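Local structure of beta-1,3-1,4-glucanase (5H4R) at residues A[165-170]-A[181-186]; A[96-101]-A[185-190]; A[373-376]-A[381-384]. The protein probably hydrolyses beta-1,3-1,4-glucans such as lichenan, as a family 5 glycoside hydrolase. The protein carries 1 engineered substitution. All coordinates share one frame; numbering follows the deposited sequence.

Contact 1: residues A[165-170]-A[181-186]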
# COMPACT_ATOMS: atom_id res chain seq x y z
N SER A 165 9.66 10.01 15.55
CA SER A 165 9.39 9.19 16.74
C SER A 165 8.82 7.84 16.37
O SER A 165 9.26 6.81 16.89
CB SER A 165 8.45 9.89 17.70
OG SER A 165 8.30 9.03 18.83
N ILE A 166 7.78 7.81 15.53
CA ILE A 166 7.21 6.53 15.11
C ILE A 166 8.27 5.65 14.49
O ILE A 166 8.40 4.47 14.85
CB ILE A 166 6.02 6.73 14.16
CG1 ILE A 166 4.86 7.46 14.85
CG2 ILE A 166 5.54 5.39 13.60
CD1 ILE A 166 4.23 6.73 16.06
N TRP A 167 9.04 6.20 13.53
CA TRP A 167 9.95 5.34 12.80
C TRP A 167 11.18 4.98 13.62
O TRP A 167 11.70 3.88 13.45
CB TRP A 167 10.32 5.94 11.44
CG TRP A 167 9.24 5.61 10.47
CD1 TRP A 167 8.37 6.48 9.85
CD2 TRP A 167 8.87 4.29 10.03
NE1 TRP A 167 7.49 5.77 9.06
CE2 TRP A 167 7.78 4.43 9.15
CE3 TRP A 167 9.37 3.01 10.30
CZ2 TRP A 167 7.17 3.35 8.54
CZ3 TRP A 167 8.76 1.93 9.69
CH2 TRP A 167 7.68 2.10 8.82
N THR A 168 11.60 5.82 14.58
CA THR A 168 12.67 5.38 15.48
C THR A 168 12.20 4.17 16.28
O THR A 168 12.93 3.18 16.41
CB THR A 168 13.09 6.52 16.41
OG1 THR A 168 13.71 7.57 15.68
CG2 THR A 168 14.08 6.03 17.45
N GLN A 169 10.98 4.24 16.81
CA GLN A 169 10.47 3.16 17.64
C GLN A 169 10.24 1.90 16.83
O GLN A 169 10.64 0.80 17.25
CB GLN A 169 9.18 3.57 18.34
CG GLN A 169 9.40 4.62 19.39
CD GLN A 169 8.10 5.12 19.95
OE1 GLN A 169 7.48 4.46 20.82
NE2 GLN A 169 7.67 6.29 19.50
N VAL A 170 9.58 2.03 15.68
CA VAL A 170 9.27 0.85 14.87
C VAL A 170 10.55 0.27 14.28
O VAL A 170 10.78 -0.95 14.33
CB VAL A 170 8.24 1.20 13.79
CG1 VAL A 170 8.01 0.02 12.85
CG2 VAL A 170 6.94 1.66 14.47
N LEU A 181 11.45 -7.78 5.15
CA LEU A 181 10.67 -6.73 5.78
C LEU A 181 11.02 -5.37 5.18
O LEU A 181 12.20 -4.98 5.15
CB LEU A 181 10.91 -6.71 7.29
CG LEU A 181 10.14 -5.65 8.06
CD1 LEU A 181 8.65 -5.84 7.94
CD2 LEU A 181 10.57 -5.65 9.53
N ILE A 182 9.99 -4.68 4.72
CA ILE A 182 10.05 -3.41 4.01
C ILE A 182 9.30 -2.37 4.84
O ILE A 182 8.20 -2.65 5.33
CB ILE A 182 9.41 -3.55 2.61
CG1 ILE A 182 10.14 -4.63 1.82
CG2 ILE A 182 9.38 -2.21 1.86
CD1 ILE A 182 9.29 -5.23 0.71
N PHE A 183 9.88 -1.17 4.99
CA PHE A 183 9.20 -0.07 5.67
C PHE A 183 8.68 0.90 4.62
O PHE A 183 9.42 1.32 3.73
CB PHE A 183 10.13 0.72 6.61
CG PHE A 183 10.76 -0.09 7.71
CD1 PHE A 183 10.21 -1.28 8.15
CD2 PHE A 183 11.92 0.37 8.31
CE1 PHE A 183 10.81 -1.99 9.19
CE2 PHE A 183 12.50 -0.33 9.35
CZ PHE A 183 11.95 -1.51 9.79
N GLU A 184 7.43 1.33 4.80
CA GLU A 184 6.77 2.30 3.93
C GLU A 184 6.46 3.55 4.73
O GLU A 184 5.71 3.48 5.70
CB GLU A 184 5.47 1.68 3.36
CG GLU A 184 4.60 2.64 2.56
CD GLU A 184 3.22 2.07 2.27
OE1 GLU A 184 3.16 0.97 1.69
OE2 GLU A 184 2.20 2.69 2.68
N ALA A 185 7.01 4.70 4.30
CA ALA A 185 7.06 5.90 5.14
C ALA A 185 5.70 6.25 5.71
O ALA A 185 5.55 6.55 6.91
CB ALA A 185 7.58 7.06 4.31
N VAL A 186 4.70 6.29 4.83
CA VAL A 186 3.37 6.78 5.16
C VAL A 186 2.52 6.33 3.99
O VAL A 186 3.03 6.09 2.89
CB VAL A 186 3.38 8.32 5.33
CG1 VAL A 186 3.83 9.04 4.08
CG2 VAL A 186 2.02 8.83 5.78
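Trp-167 is the one side chain of helix 156-173 that carries this contact. It reaches from the outer helical layer of the TIM barrel to strand 181-184 and the turn that follows it. Its indole meets Phe-183, Glu-184 and Ala-185 in sequence along the strand end.

The polar part is a single hydrogen bond. Trp-167 NE1 donates to Ala-185 O at 3.0 Å, with an N-H...O angle of 160°. The oxygen lies in the plane of the ring, at its edge. Seen from the acceptor, NE1 is tilted slightly from the carbonyl plane. Along the same edge, Trp-167 CZ2 comes within 3.2 Å of Glu-184 O. This is a close CH-to-carbonyl approach, with no hydrogen bond assigned.

The apolar part lies on the six-membered ring. Trp-167 CZ3 sits over one face of the Phe-183 ring, 3.5 Å from Phe-183 CG. Trp-167 CH2 lies 3.6 Å from Phe-183 CB. The two ring planes are inclined at 35°, so the pair is neither a stack nor an edge-to-face pair. The first torsion of Trp-167 (chi1 -83°) sets CG beside its own backbone N and directs the indole at the strand.

Other groups complete the layer. Phe-221 of helix 205-226 meets the Trp-167 ring edge-to-face. The Glu-184 carboxylate is bound by Arg-98, in a salt bridge, and by Asn-139.

The contact is wholly buried. The indole N-H is satisfied by a backbone oxygen just beyond the strand, while the six-membered ring packs on Phe-183, with CZ2 against Glu-184 O. The bond and the aromatic packing together would fix the rotation of the indole. They tie the helix to the C-terminal end of the strand.

Contact 2: residues A[96-101]-A[185-190]. Engineered in segment 185-190: Gln-188 (natural residue Glu). With BGC (beta-D-glucopyranose), chain B; BGC (beta-D-glucopyranose), chain C.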
# COMPACT_ATOMS: atom_id res chain seq x y z
N THR A 96 3.76 -11.59 -0.71
CA THR A 96 3.92 -10.34 0.02
C THR A 96 2.66 -10.11 0.82
O THR A 96 1.56 -10.33 0.32
CB THR A 96 4.17 -9.15 -0.93
OG1 THR A 96 5.41 -9.33 -1.61
CG2 THR A 96 4.26 -7.85 -0.16
N ILE A 97 2.81 -9.68 2.07
CA ILE A 97 1.70 -9.21 2.89
C ILE A 97 2.00 -7.77 3.27
O ILE A 97 3.08 -7.46 3.78
CB ILE A 97 1.49 -10.05 4.16
CG1 ILE A 97 0.33 -9.48 4.98
CG2 ILE A 97 2.74 -10.10 4.98
CD1 ILE A 97 -0.28 -10.47 5.89
N ARG A 98 1.05 -6.88 2.99
CA ARG A 98 1.14 -5.52 3.47
C ARG A 98 0.27 -5.40 4.72
O ARG A 98 -0.90 -5.81 4.71
CB ARG A 98 0.70 -4.52 2.40
CG ARG A 98 0.79 -3.06 2.84
CD ARG A 98 0.88 -2.15 1.62
NE ARG A 98 0.86 -0.70 1.85
CZ ARG A 98 -0.25 0.04 1.93
NH1 ARG A 98 -1.45 -0.54 1.94
NH2 ARG A 98 -0.17 1.36 2.04
N ILE A 99 0.89 -4.90 5.79
CA ILE A 99 0.25 -4.75 7.09
C ILE A 99 0.17 -3.26 7.39
O ILE A 99 1.09 -2.69 8.00
CB ILE A 99 1.03 -5.51 8.18
CG1 ILE A 99 1.11 -6.99 7.84
CG2 ILE A 99 0.31 -5.32 9.54
CD1 ILE A 99 2.12 -7.78 8.75
N PRO A 100 -0.88 -2.59 6.93
CA PRO A 100 -1.03 -1.16 7.24
C PRO A 100 -1.33 -0.98 8.71
O PRO A 100 -2.12 -1.73 9.30
CB PRO A 100 -2.19 -0.73 6.35
CG PRO A 100 -3.00 -1.99 6.15
CD PRO A 100 -1.99 -3.11 6.11
N VAL A 101 -0.71 0.03 9.32
CA VAL A 101 -0.88 0.27 10.74
C VAL A 101 -1.20 1.74 10.97
O VAL A 101 -0.42 2.62 10.57
CB VAL A 101 0.37 -0.11 11.56
CG1 VAL A 101 0.08 0.12 13.04
CG2 VAL A 101 0.74 -1.56 11.30
N ALA A 185 7.01 4.70 4.30
CA ALA A 185 7.06 5.90 5.14
C ALA A 185 5.70 6.25 5.71
O ALA A 185 5.55 6.55 6.91
CB ALA A 185 7.58 7.06 4.31
N VAL A 186 4.70 6.29 4.83
CA VAL A 186 3.37 6.78 5.16
C VAL A 186 2.52 6.33 3.99
O VAL A 186 3.03 6.09 2.89
CB VAL A 186 3.38 8.32 5.33
CG1 VAL A 186 3.83 9.04 4.08
CG2 VAL A 186 2.02 8.83 5.78
N ASN A 187 1.21 6.23 4.22
CA ASN A 187 0.28 5.66 3.26
C ASN A 187 -0.10 6.65 2.16
O ASN A 187 0.40 6.55 1.04
CB ASN A 187 -0.94 5.15 4.03
CG ASN A 187 -2.00 4.60 3.16
OD1 ASN A 187 -1.72 3.77 2.30
ND2 ASN A 187 -3.24 5.03 3.38
N GLN A 188 -0.96 7.61 2.47
CA GLN A 188 -1.50 8.54 1.47
C GLN A 188 -1.40 9.96 2.03
O GLN A 188 -2.40 10.59 2.39
CB GLN A 188 -2.93 8.17 1.07
CG GLN A 188 -2.95 6.88 0.34
CD GLN A 188 -4.29 6.45 -0.18
OE1 GLN A 188 -4.34 5.72 -1.18
NE2 GLN A 188 -5.37 6.81 0.50
N PRO A 189 -0.19 10.50 2.11
CA PRO A 189 -0.01 11.82 2.72
C PRO A 189 -0.68 12.89 1.88
O PRO A 189 -0.48 12.96 0.67
CB PRO A 189 1.51 11.99 2.76
CG PRO A 189 2.01 11.17 1.65
CD PRO A 189 1.06 9.97 1.54
N ARG A 190 -1.49 13.73 2.53
CA ARG A 190 -2.32 14.68 1.80
C ARG A 190 -2.91 15.69 2.78
O ARG A 190 -2.86 15.50 3.99
CB ARG A 190 -3.44 13.98 1.04
CG ARG A 190 -4.47 13.34 1.97
CD ARG A 190 -5.28 12.28 1.27
NE ARG A 190 -6.40 11.87 2.10
CZ ARG A 190 -6.32 10.97 3.08
NH1 ARG A 190 -5.17 10.38 3.36
NH2 ARG A 190 -7.40 10.69 3.79
C2 BGC B . -10.46 6.89 -1.57
C3 BGC B . -9.68 6.33 -0.38
C4 BGC B . -8.59 5.37 -0.87
C5 BGC B . -7.71 6.09 -1.89
C6 BGC B . -6.79 5.20 -2.73
C1 BGC B . -9.50 7.59 -2.53
O1 BGC B . -10.15 8.06 -3.72
O2 BGC B . -11.45 7.79 -1.06
O3 BGC B . -10.57 5.62 0.48
O4 BGC B . -7.88 5.01 0.34
O5 BGC B . -8.54 6.63 -2.91
O6 BGC B . -6.19 5.94 -3.83
C2 BGC C . -6.56 3.58 1.68
C3 BGC C . -7.26 2.39 2.31
C4 BGC C . -8.68 2.38 1.78
C5 BGC C . -8.56 1.94 0.33
C6 BGC C . -9.92 1.88 -0.37
C1 BGC C . -7.01 3.88 0.23
O2 BGC C . -5.13 3.41 1.77
O3 BGC C . -7.22 2.58 3.72
O4 BGC C . -9.42 1.42 2.52
O5 BGC C . -7.69 2.80 -0.41
O6 BGC C . -10.69 3.08 -0.23
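A lone side-chain hydrogen bond, Arg-98 to Asn-187, joins segments that are otherwise well apart, deep inside the TIM barrel of this family 5 enzyme. Arg-98 stands on strand 96-99. Asn-187 lies in the loop after strand 181-184, next to the sugar site.

Arg-98 NH2 donates to Asn-187 OD1 at 2.9 Å, with an N-H...O angle of 145°. The oxygen lies at the guanidinium edge, in its plane, though its exact position is somewhat doubtful. The two side chains cross at about a right angle, with guanidinium and amide planes 45° apart. Arg-98 reaches the loop because CG is anti to the backbone N (chi1 -179°) and the chain runs extended to NE.

NH2 also forms the salt bridge with Glu-184. NH1 makes a salt bridge to Glu-326, a pocket residue, and a hydrogen bond to Asn-52. This network would hold the guanidinium firmly and may help to orient the Asn-187 amide.

The other end of that amide faces the bound glycan. Asn-187 ND2 donates to O2 of the chain C glucose at 3.0 Å. His-141, Glu-326 and Glu-370 are also hydrogen-bonded to the sugars.

Asn-187 and position 188 after the fourth strand, with Glu-326 on the seventh, are consistent with the family 5 catalytic arrangement. Gln-188 is engineered, glutamate in the natural sequence. Its OE1 is hydrogen-bonded to His-272. Gln-188 NE2 donates, at 3.1 Å, to O4 of the chain B glucose, the glycosidic oxygen that bridges to C1 of the chain C glucose.

Contact 3: residues A[373-376]-A[381-384]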
# COMPACT_ATOMS: atom_id res chain seq x y z
N GLY A 373 -13.29 -7.57 -0.24
CA GLY A 373 -12.81 -8.80 0.35
C GLY A 373 -12.64 -9.90 -0.67
O GLY A 373 -13.42 -10.03 -1.63
N LEU A 374 -11.61 -10.73 -0.43
CA LEU A 374 -11.39 -11.99 -1.14
C LEU A 374 -11.42 -13.19 -0.20
O LEU A 374 -12.13 -14.16 -0.48
CB LEU A 374 -10.04 -11.95 -1.88
CG LEU A 374 -9.89 -10.82 -2.90
CD1 LEU A 374 -8.50 -10.87 -3.51
CD2 LEU A 374 -10.94 -10.84 -4.00
N LEU A 375 -10.69 -13.12 0.89
CA LEU A 375 -10.63 -14.17 1.89
C LEU A 375 -11.68 -13.91 2.97
O LEU A 375 -11.64 -12.85 3.62
CB LEU A 375 -9.23 -14.22 2.50
CG LEU A 375 -9.06 -15.31 3.57
CD1 LEU A 375 -9.22 -16.72 3.01
CD2 LEU A 375 -7.69 -15.12 4.23
N ASP A 376 -12.59 -14.86 3.19
CA ASP A 376 -13.48 -14.79 4.35
C ASP A 376 -12.66 -15.21 5.57
O ASP A 376 -12.38 -16.39 5.78
CB ASP A 376 -14.71 -15.67 4.18
CG ASP A 376 -15.68 -15.55 5.36
OD1 ASP A 376 -16.05 -14.41 5.72
OD2 ASP A 376 -16.06 -16.58 5.94
N LYS A 381 -12.01 -19.46 4.01
CA LYS A 381 -12.39 -19.83 2.66
C LYS A 381 -12.29 -18.63 1.73
O LYS A 381 -12.63 -17.49 2.09
CB LYS A 381 -13.81 -20.38 2.64
CG LYS A 381 -13.94 -21.72 3.40
CD LYS A 381 -15.20 -22.46 3.07
CE LYS A 381 -15.45 -23.57 4.09
NZ LYS A 381 -14.18 -24.25 4.50
N TRP A 382 -11.83 -18.88 0.51
CA TRP A 382 -11.79 -17.82 -0.49
C TRP A 382 -13.19 -17.66 -1.07
O TRP A 382 -13.77 -18.61 -1.62
CB TRP A 382 -10.76 -18.12 -1.58
CG TRP A 382 -9.37 -18.13 -1.06
CD1 TRP A 382 -8.67 -19.23 -0.65
CD2 TRP A 382 -8.53 -16.99 -0.80
NE1 TRP A 382 -7.43 -18.85 -0.18
CE2 TRP A 382 -7.32 -17.49 -0.27
CE3 TRP A 382 -8.67 -15.61 -1.00
CZ2 TRP A 382 -6.26 -16.65 0.08
CZ3 TRP A 382 -7.60 -14.78 -0.65
CH2 TRP A 382 -6.43 -15.31 -0.10
N VAL A 383 -13.74 -16.45 -0.95
CA VAL A 383 -15.06 -16.17 -1.52
C VAL A 383 -14.97 -16.02 -3.04
O VAL A 383 -15.89 -16.42 -3.77
CB VAL A 383 -15.64 -14.91 -0.86
CG1 VAL A 383 -16.97 -14.55 -1.49
CG2 VAL A 383 -15.82 -15.15 0.62
N TYR A 384 -13.87 -15.44 -3.51
CA TYR A 384 -13.65 -15.15 -4.92
C TYR A 384 -12.34 -15.79 -5.37
O TYR A 384 -11.38 -15.10 -5.73
CB TYR A 384 -13.63 -13.64 -5.15
CG TYR A 384 -14.93 -13.00 -4.79
CD1 TYR A 384 -16.06 -13.27 -5.54
CD2 TYR A 384 -15.04 -12.11 -3.72
CE1 TYR A 384 -17.27 -12.71 -5.23
CE2 TYR A 384 -16.26 -11.55 -3.39
CZ TYR A 384 -17.37 -11.83 -4.15
OH TYR A 384 -18.61 -11.30 -3.88
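Leu-375 and Trp-382 face each other in a short beta hairpin of weakly bonded strands, 375-376 and 381-382, next to the C-terminal helix. They form an antiparallel non-hydrogen-bonded pair, with CA atoms 4.5 Å apart.

The main bump is the Leu-375 side chain. It fills the niche between the indole of Trp-382 and helix 83-91. Its CD1 sits over the centre of the Trp-382 six-membered ring, 3.9 Å from the centroid and 14° off the ring normal, a CH-pi contact. Leu-375 CB rests on the same ring, 3.6 Å from Trp-382 CZ3. Chi1 of 180° and chi2 of 64° together swing CD1 out over the indole. Leu-374 CB fits in at the indole edge, in its plane. Leu-374 CD2 turns to Tyr-384 CB, where the side chains cross at about a right angle.

Val-383 CG2 packs on Asp-376 CB at 3.8 Å. The Asp-376 carboxylate is hydrogen-bonded to Thr-379 in the connecting turn.

Leu-374 and Trp-382 touch helix 385-395, for which Tyr-384 is the N-cap residue. Tyr-384 N is buried here and has no partner in the model.

Two backbone hydrogen bonds join the segments: Asp-376 N to Lys-381 O, and Val-383 N to Leu-374 O, which is nearly straight at the acceptor. The Tyr-384 ring receives Gly-373 O at its edge, in plane, 3.4 Å from Tyr-384 CD2.

In the fold
From the N terminus, strand 96-99 comes first and supplies one side of contact 2. Its partner loop follows after 83 intervening residues. Contact 1 opens inside that span with helix segment 165-170, closes a short loop of 10 residues, and ends on the same stretch as contact 2. The two contacts share Ala-185 and Val-186 and touch each other directly. Together they tie an outer helix, strand 181-184 and strand 96-99 to the sugar site. Contact 3 follows in series, closing a four-residue hairpin loop near the C terminus. Its nearest atoms are about 9 Å from contact 2 and about 17 Å from contact 1.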